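Local structure of tRNA (guanine-N(1)-)-methyltransferase (7KFF) at residues S270-R273 / T274-R278; H290-A293 / Y294-L298. The protein probably catalyses methyl transfer from S-adenosylmethionine to N1 of guanine 37 in tRNA, and is held here with the product S-adenosylhomocysteine. One frame throughout, in Å; residues are numbered along the deposited sequence.

Contact 1: S270-R273 / T274-R278; sequences SLKR and TWEVR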
loop_
_atom_site.group_PDB
_atom_site.type_symbol
_atom_site.label_atom_id
_atom_site.label_comp_id
_atom_site.label_asym_id
_atom_site.label_seq_id
_atom_site.Cartn_x
_atom_site.Cartn_y
_atom_site.Cartn_z
ATOM N N SER A 270 -12.160 2.039 -20.315
ATOM C CA SER A 270 -11.958 2.707 -19.035
ATOM C C SER A 270 -13.282 2.917 -18.307
ATOM O O SER A 270 -13.386 2.642 -17.101
ATOM C CB SER A 270 -11.211 4.012 -19.290
ATOM O OG SER A 270 -11.121 4.803 -18.143
ATOM N N LEU A 271 -14.320 3.338 -19.027
ATOM C CA LEU A 271 -15.641 3.436 -18.414
ATOM C C LEU A 271 -16.118 2.074 -17.928
ATOM O O LEU A 271 -16.693 1.961 -16.838
ATOM C CB LEU A 271 -16.653 3.977 -19.418
ATOM C CG LEU A 271 -16.474 5.437 -19.816
ATOM C CD1 LEU A 271 -17.284 5.773 -21.051
ATOM C CD2 LEU A 271 -16.871 6.346 -18.642
ATOM N N LYS A 272 -15.887 1.026 -18.728
ATOM C CA LYS A 272 -16.362 -0.310 -18.379
ATOM C C LYS A 272 -15.645 -0.830 -17.136
ATOM O O LYS A 272 -16.284 -1.348 -16.213
ATOM C CB LYS A 272 -16.131 -1.252 -19.563
ATOM C CG LYS A 272 -16.522 -2.694 -19.331
ATOM C CD LYS A 272 -16.391 -3.470 -20.651
ATOM C CE LYS A 272 -16.759 -4.937 -20.514
ATOM N NZ LYS A 272 -15.575 -5.756 -20.172
ATOM N N ARG A 273 -14.313 -0.692 -17.087
ATOM C CA ARG A 273 -13.581 -1.169 -15.921
ATOM C C ARG A 273 -14.025 -0.402 -14.686
ATOM O O ARG A 273 -14.204 -0.988 -13.615
ATOM C CB ARG A 273 -12.072 -1.036 -16.130
ATOM C CG ARG A 273 -11.219 -1.502 -14.931
ATOM C CD ARG A 273 -11.334 -2.996 -14.664
ATOM N NE ARG A 273 -10.594 -3.770 -15.658
ATOM C CZ ARG A 273 -9.326 -4.154 -15.534
ATOM N NH1 ARG A 273 -8.754 -4.850 -16.513
ATOM N NH2 ARG A 273 -8.633 -3.867 -14.433
ATOM N N THR A 274 -14.225 0.914 -14.819
ATOM C CA THR A 274 -14.661 1.705 -13.667
ATOM C C THR A 274 -16.060 1.287 -13.219
ATOM O O THR A 274 -16.319 1.141 -12.018
ATOM C CB THR A 274 -14.609 3.198 -14.008
ATOM O OG1 THR A 274 -13.301 3.543 -14.490
ATOM C CG2 THR A 274 -14.949 4.044 -12.781
ATOM N N TRP A 275 -16.969 1.081 -14.170
ATOM C CA TRP A 275 -18.299 0.607 -13.823
ATOM C C TRP A 275 -18.247 -0.748 -13.128
ATOM O O TRP A 275 -18.964 -0.972 -12.149
ATOM C CB TRP A 275 -19.148 0.514 -15.086
ATOM C CG TRP A 275 -20.503 -0.044 -14.841
ATOM C CD1 TRP A 275 -21.571 0.597 -14.292
ATOM C CD2 TRP A 275 -20.935 -1.376 -15.122
ATOM N NE1 TRP A 275 -22.650 -0.250 -14.227
ATOM C CE2 TRP A 275 -22.284 -1.470 -14.727
ATOM C CE3 TRP A 275 -20.315 -2.496 -15.674
ATOM C CZ2 TRP A 275 -23.020 -2.640 -14.867
ATOM C CZ3 TRP A 275 -21.050 -3.660 -15.812
ATOM C CH2 TRP A 275 -22.385 -3.723 -15.408
ATOM N N GLU A 276 -17.415 -1.670 -13.628
ATOM C CA GLU A 276 -17.348 -3.007 -13.041
ATOM C C GLU A 276 -16.838 -2.973 -11.610
ATOM O O GLU A 276 -17.339 -3.702 -10.738
ATOM C CB GLU A 276 -16.391 -3.885 -13.855
ATOM C CG GLU A 276 -16.880 -4.269 -15.225
ATOM C CD GLU A 276 -15.805 -4.932 -16.080
ATOM O OE1 GLU A 276 -14.585 -4.789 -15.788
ATOM O OE2 GLU A 276 -16.192 -5.605 -17.054
ATOM N N VAL A 277 -15.803 -2.177 -11.364
ATOM C CA VAL A 277 -15.011 -2.292 -10.157
ATOM C C VAL A 277 -15.226 -1.139 -9.187
ATOM O O VAL A 277 -15.152 -1.347 -7.972
ATOM C CB VAL A 277 -13.520 -2.396 -10.568
ATOM C CG1 VAL A 277 -12.640 -2.498 -9.365
ATOM C CG2 VAL A 277 -13.283 -3.578 -11.527
ATOM N N ARG A 278 -15.476 0.068 -9.691
ATOM C CA ARG A 278 -15.604 1.269 -8.858
ATOM C C ARG A 278 -16.752 2.122 -9.378
ATOM O O ARG A 278 -16.573 3.297 -9.728
ATOM C CB ARG A 278 -14.296 2.063 -8.874
ATOM C CG ARG A 278 -13.078 1.344 -8.346
ATOM C CD ARG A 278 -13.126 1.212 -6.846
ATOM N NE ARG A 278 -13.087 2.495 -6.161
ATOM C CZ ARG A 278 -11.988 3.214 -5.958
ATOM N NH1 ARG A 278 -10.815 2.790 -6.395
ATOM N NH2 ARG A 278 -12.044 4.364 -5.317
HETATM O O HOH W 1 -14.440 -7.597 -18.208
HETATM O O HOH W 2 -12.589 -4.539 -17.601
#

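Contact 2: H290-A293 / Y294-L298; sequences HDQA and YVEGL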
loop_
_atom_site.group_PDB
_atom_site.type_symbol
_atom_site.label_atom_id
_atom_site.label_comp_id
_atom_site.label_asym_id
_atom_site.label_seq_id
_atom_site.Cartn_x
_atom_site.Cartn_y
_atom_site.Cartn_z
ATOM N N HIS A 290 -22.320 10.471 -24.887
ATOM C CA HIS A 290 -21.606 9.309 -25.408
ATOM C C HIS A 290 -21.248 8.358 -24.274
ATOM O O HIS A 290 -21.503 7.147 -24.349
ATOM C CB HIS A 290 -20.357 9.769 -26.163
ATOM C CG HIS A 290 -19.961 8.872 -27.294
ATOM N ND1 HIS A 290 -18.998 9.226 -28.215
ATOM C CD2 HIS A 290 -20.382 7.634 -27.646
ATOM C CE1 HIS A 290 -18.848 8.247 -29.090
ATOM N NE2 HIS A 290 -19.675 7.268 -28.767
ATOM N N ASP A 291 -20.669 8.897 -23.202
ATOM C CA ASP A 291 -20.214 8.054 -22.103
ATOM C C ASP A 291 -21.386 7.545 -21.280
ATOM O O ASP A 291 -21.388 6.390 -20.847
ATOM C CB ASP A 291 -19.258 8.844 -21.215
ATOM C CG ASP A 291 -17.955 9.209 -21.924
ATOM O OD1 ASP A 291 -17.675 8.668 -23.012
ATOM O OD2 ASP A 291 -17.213 10.041 -21.380
ATOM N N GLN A 292 -22.390 8.395 -21.051
ATOM C CA GLN A 292 -23.541 7.976 -20.260
ATOM C C GLN A 292 -24.324 6.888 -20.979
ATOM O O GLN A 292 -24.731 5.894 -20.359
ATOM C CB GLN A 292 -24.421 9.189 -19.962
ATOM C CG GLN A 292 -25.629 8.891 -19.087
ATOM C CD GLN A 292 -25.248 8.479 -17.684
ATOM O OE1 GLN A 292 -24.288 8.973 -17.116
ATOM N NE2 GLN A 292 -26.008 7.559 -17.124
ATOM N N ALA A 293 -24.507 7.031 -22.288
ATOM C CA ALA A 293 -25.203 5.997 -23.045
ATOM C C ALA A 293 -24.435 4.684 -23.029
ATOM O O ALA A 293 -25.035 3.606 -22.938
ATOM C CB ALA A 293 -25.438 6.466 -24.476
ATOM N N TYR A 294 -23.103 4.748 -23.099
ATOM C CA TYR A 294 -22.309 3.529 -23.052
ATOM C C TYR A 294 -22.493 2.826 -21.713
ATOM O O TYR A 294 -22.698 1.607 -21.649
ATOM C CB TYR A 294 -20.835 3.858 -23.286
ATOM C CG TYR A 294 -19.974 2.630 -23.197
ATOM C CD1 TYR A 294 -19.925 1.719 -24.244
ATOM C CD2 TYR A 294 -19.229 2.367 -22.057
ATOM C CE1 TYR A 294 -19.149 0.583 -24.162
ATOM C CE2 TYR A 294 -18.458 1.237 -21.964
ATOM C CZ TYR A 294 -18.414 0.351 -23.017
ATOM O OH TYR A 294 -17.634 -0.778 -22.921
ATOM N N VAL A 295 -22.416 3.588 -20.620
ATOM C CA VAL A 295 -22.558 2.991 -19.295
ATOM C C VAL A 295 -23.962 2.427 -19.093
ATOM O O VAL A 295 -24.135 1.357 -18.496
ATOM C CB VAL A 295 -22.165 4.007 -18.210
ATOM C CG1 VAL A 295 -22.502 3.470 -16.838
ATOM C CG2 VAL A 295 -20.679 4.308 -18.315
ATOM N N GLU A 296 -24.985 3.122 -19.595
ATOM C CA GLU A 296 -26.339 2.583 -19.509
ATOM C C GLU A 296 -26.463 1.263 -20.258
ATOM O O GLU A 296 -27.243 0.392 -19.855
ATOM C CB GLU A 296 -27.345 3.605 -20.049
ATOM C CG GLU A 296 -27.643 4.740 -19.076
ATOM C CD GLU A 296 -28.381 5.905 -19.720
ATOM O OE1 GLU A 296 -28.671 5.845 -20.938
ATOM O OE2 GLU A 296 -28.663 6.888 -19.002
ATOM N N GLY A 297 -25.706 1.093 -21.344
ATOM C CA GLY A 297 -25.699 -0.183 -22.038
ATOM C C GLY A 297 -25.100 -1.297 -21.207
ATOM O O GLY A 297 -25.503 -2.458 -21.336
ATOM N N LEU A 298 -24.143 -0.965 -20.344
ATOM C CA LEU A 298 -23.602 -1.962 -19.426
ATOM C C LEU A 298 -24.645 -2.368 -18.393
ATOM O O LEU A 298 -24.768 -3.550 -18.054
ATOM C CB LEU A 298 -22.372 -1.399 -18.712
ATOM C CG LEU A 298 -21.243 -0.887 -19.593
ATOM C CD1 LEU A 298 -20.139 -0.250 -18.737
ATOM C CD2 LEU A 298 -20.685 -2.000 -20.457
#

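Contact 1: S270-R273 / T274-R278
Ser-270 to Arg-273 and Thr-274 to Val-277 are successive turns near the C-terminal end of helix 259-277, joined by i-to-i+4 backbone bonds such as Trp-275 N to Leu-271 O at 2.8 Å; Arg-278 is the first residue to leave helical torsions. Ser-270 O takes two donors from Thr-274. Its N and its OG1 approach from opposite faces of the carbonyl plane, OG1 at 2.8 Å from Ser-270 O, because OG1 stands anti to the carbonyl carbon (chi1 -54°) and so hangs back over the preceding turn. The same hydroxyl also bonds Leu-234 N, which ties this face of the helix to a loop.

On another face, Lys-272 and Glu-276 form the classic i, i+4 salt bridge, a pairing internal to the helix. The lysine runs extended to a bend at its last torsion, and NZ meets OE2 of Glu-276 at 3.2 Å on the syn side, 33° out of the carboxylate plane. A water between NZ and OE2 gives the pair a second link. The other carboxylate oxygen, OE1, is connected through water to NE of Arg-273, 2.7 Å from that water to OE1, while the two charged groups themselves stay 4.1 Å apart from NE to OE1. Arg-273 lies alongside Val-277, its CD 3.7 Å from CG2. Its guanidinium extends to Ala-144 O of the second subunit, Val-277 packs on Gly-145 and Arg-278 forms a salt bridge with Asp-193 of that same subunit, making this helix end part of the TrmD dimer interface.

Contact 2: H290-A293 / Y294-L298
Gln-292 and Glu-296 face each other one turn apart on helix 289-299, a polar i, i+4 pair within a regular alpha-helix near the C-terminal end of the modelled chain. The main-chain bonds come first: Tyr-294 N to His-290 O, Val-295 N to Asp-291 O, Glu-296 N to Gln-292 O and Gly-297 N to Ala-293 O, the shortest being 2.9 Å from Glu-296 N to Gln-292 O.

Van der Waals contacts of side-chain carbons with carbonyl oxygens follow the same spacing. Val-295 sets CG2 3.4 Å from Asp-291 O, and the CB of Tyr-294 rests by His-290 O, while its ring goes on to helix 259-277, where it touches Glu-268 and Lys-272.

Among the polar side chains, Asp-291 turns to that helix as well, its two carboxylate oxygens forming salt bridges with Arg-264 and Arg-267, one to each. Within the two segments the side-chain polar link is weak. Glu-296 is extended beyond CG and passes over Gln-292 O, its CG 3.4 Å from that oxygen. Gln-292 bends at its second torsion (chi2 66°), which swings the amide forward, toward the next turn and Glu-296, its plane 73° from that of the carboxylate. NE2 of Gln-292 then gives a weak but nearly straight hydrogen bond to OE2 of Glu-296, 3.3 Å long with an N-H...O angle of 164°.

How the contacts relate
Contact 1 and contact 2 illustrate how two helices, each held by its own i, i+4 bonds, pack through side chains on the faces turned to each other. Their centres are 11 Å apart, with helix 279-283 lying between them in the sequence. Leu-271 CD1 meets Asp-291 OD1 at 3.5 Å, Lys-272 CB meets Tyr-294 OH at 3.7 Å, and the Trp-275 ring, through CH2, comes 3.6 Å from Leu-298 O. The two differ in their neighbours: contact 1 also touches the second subunit, with the Arg-273 side chain about 8 Å from a bound S-adenosylhomocysteine, whereas no other chain of the assembly touches contact 2, which packs against helix 259-277.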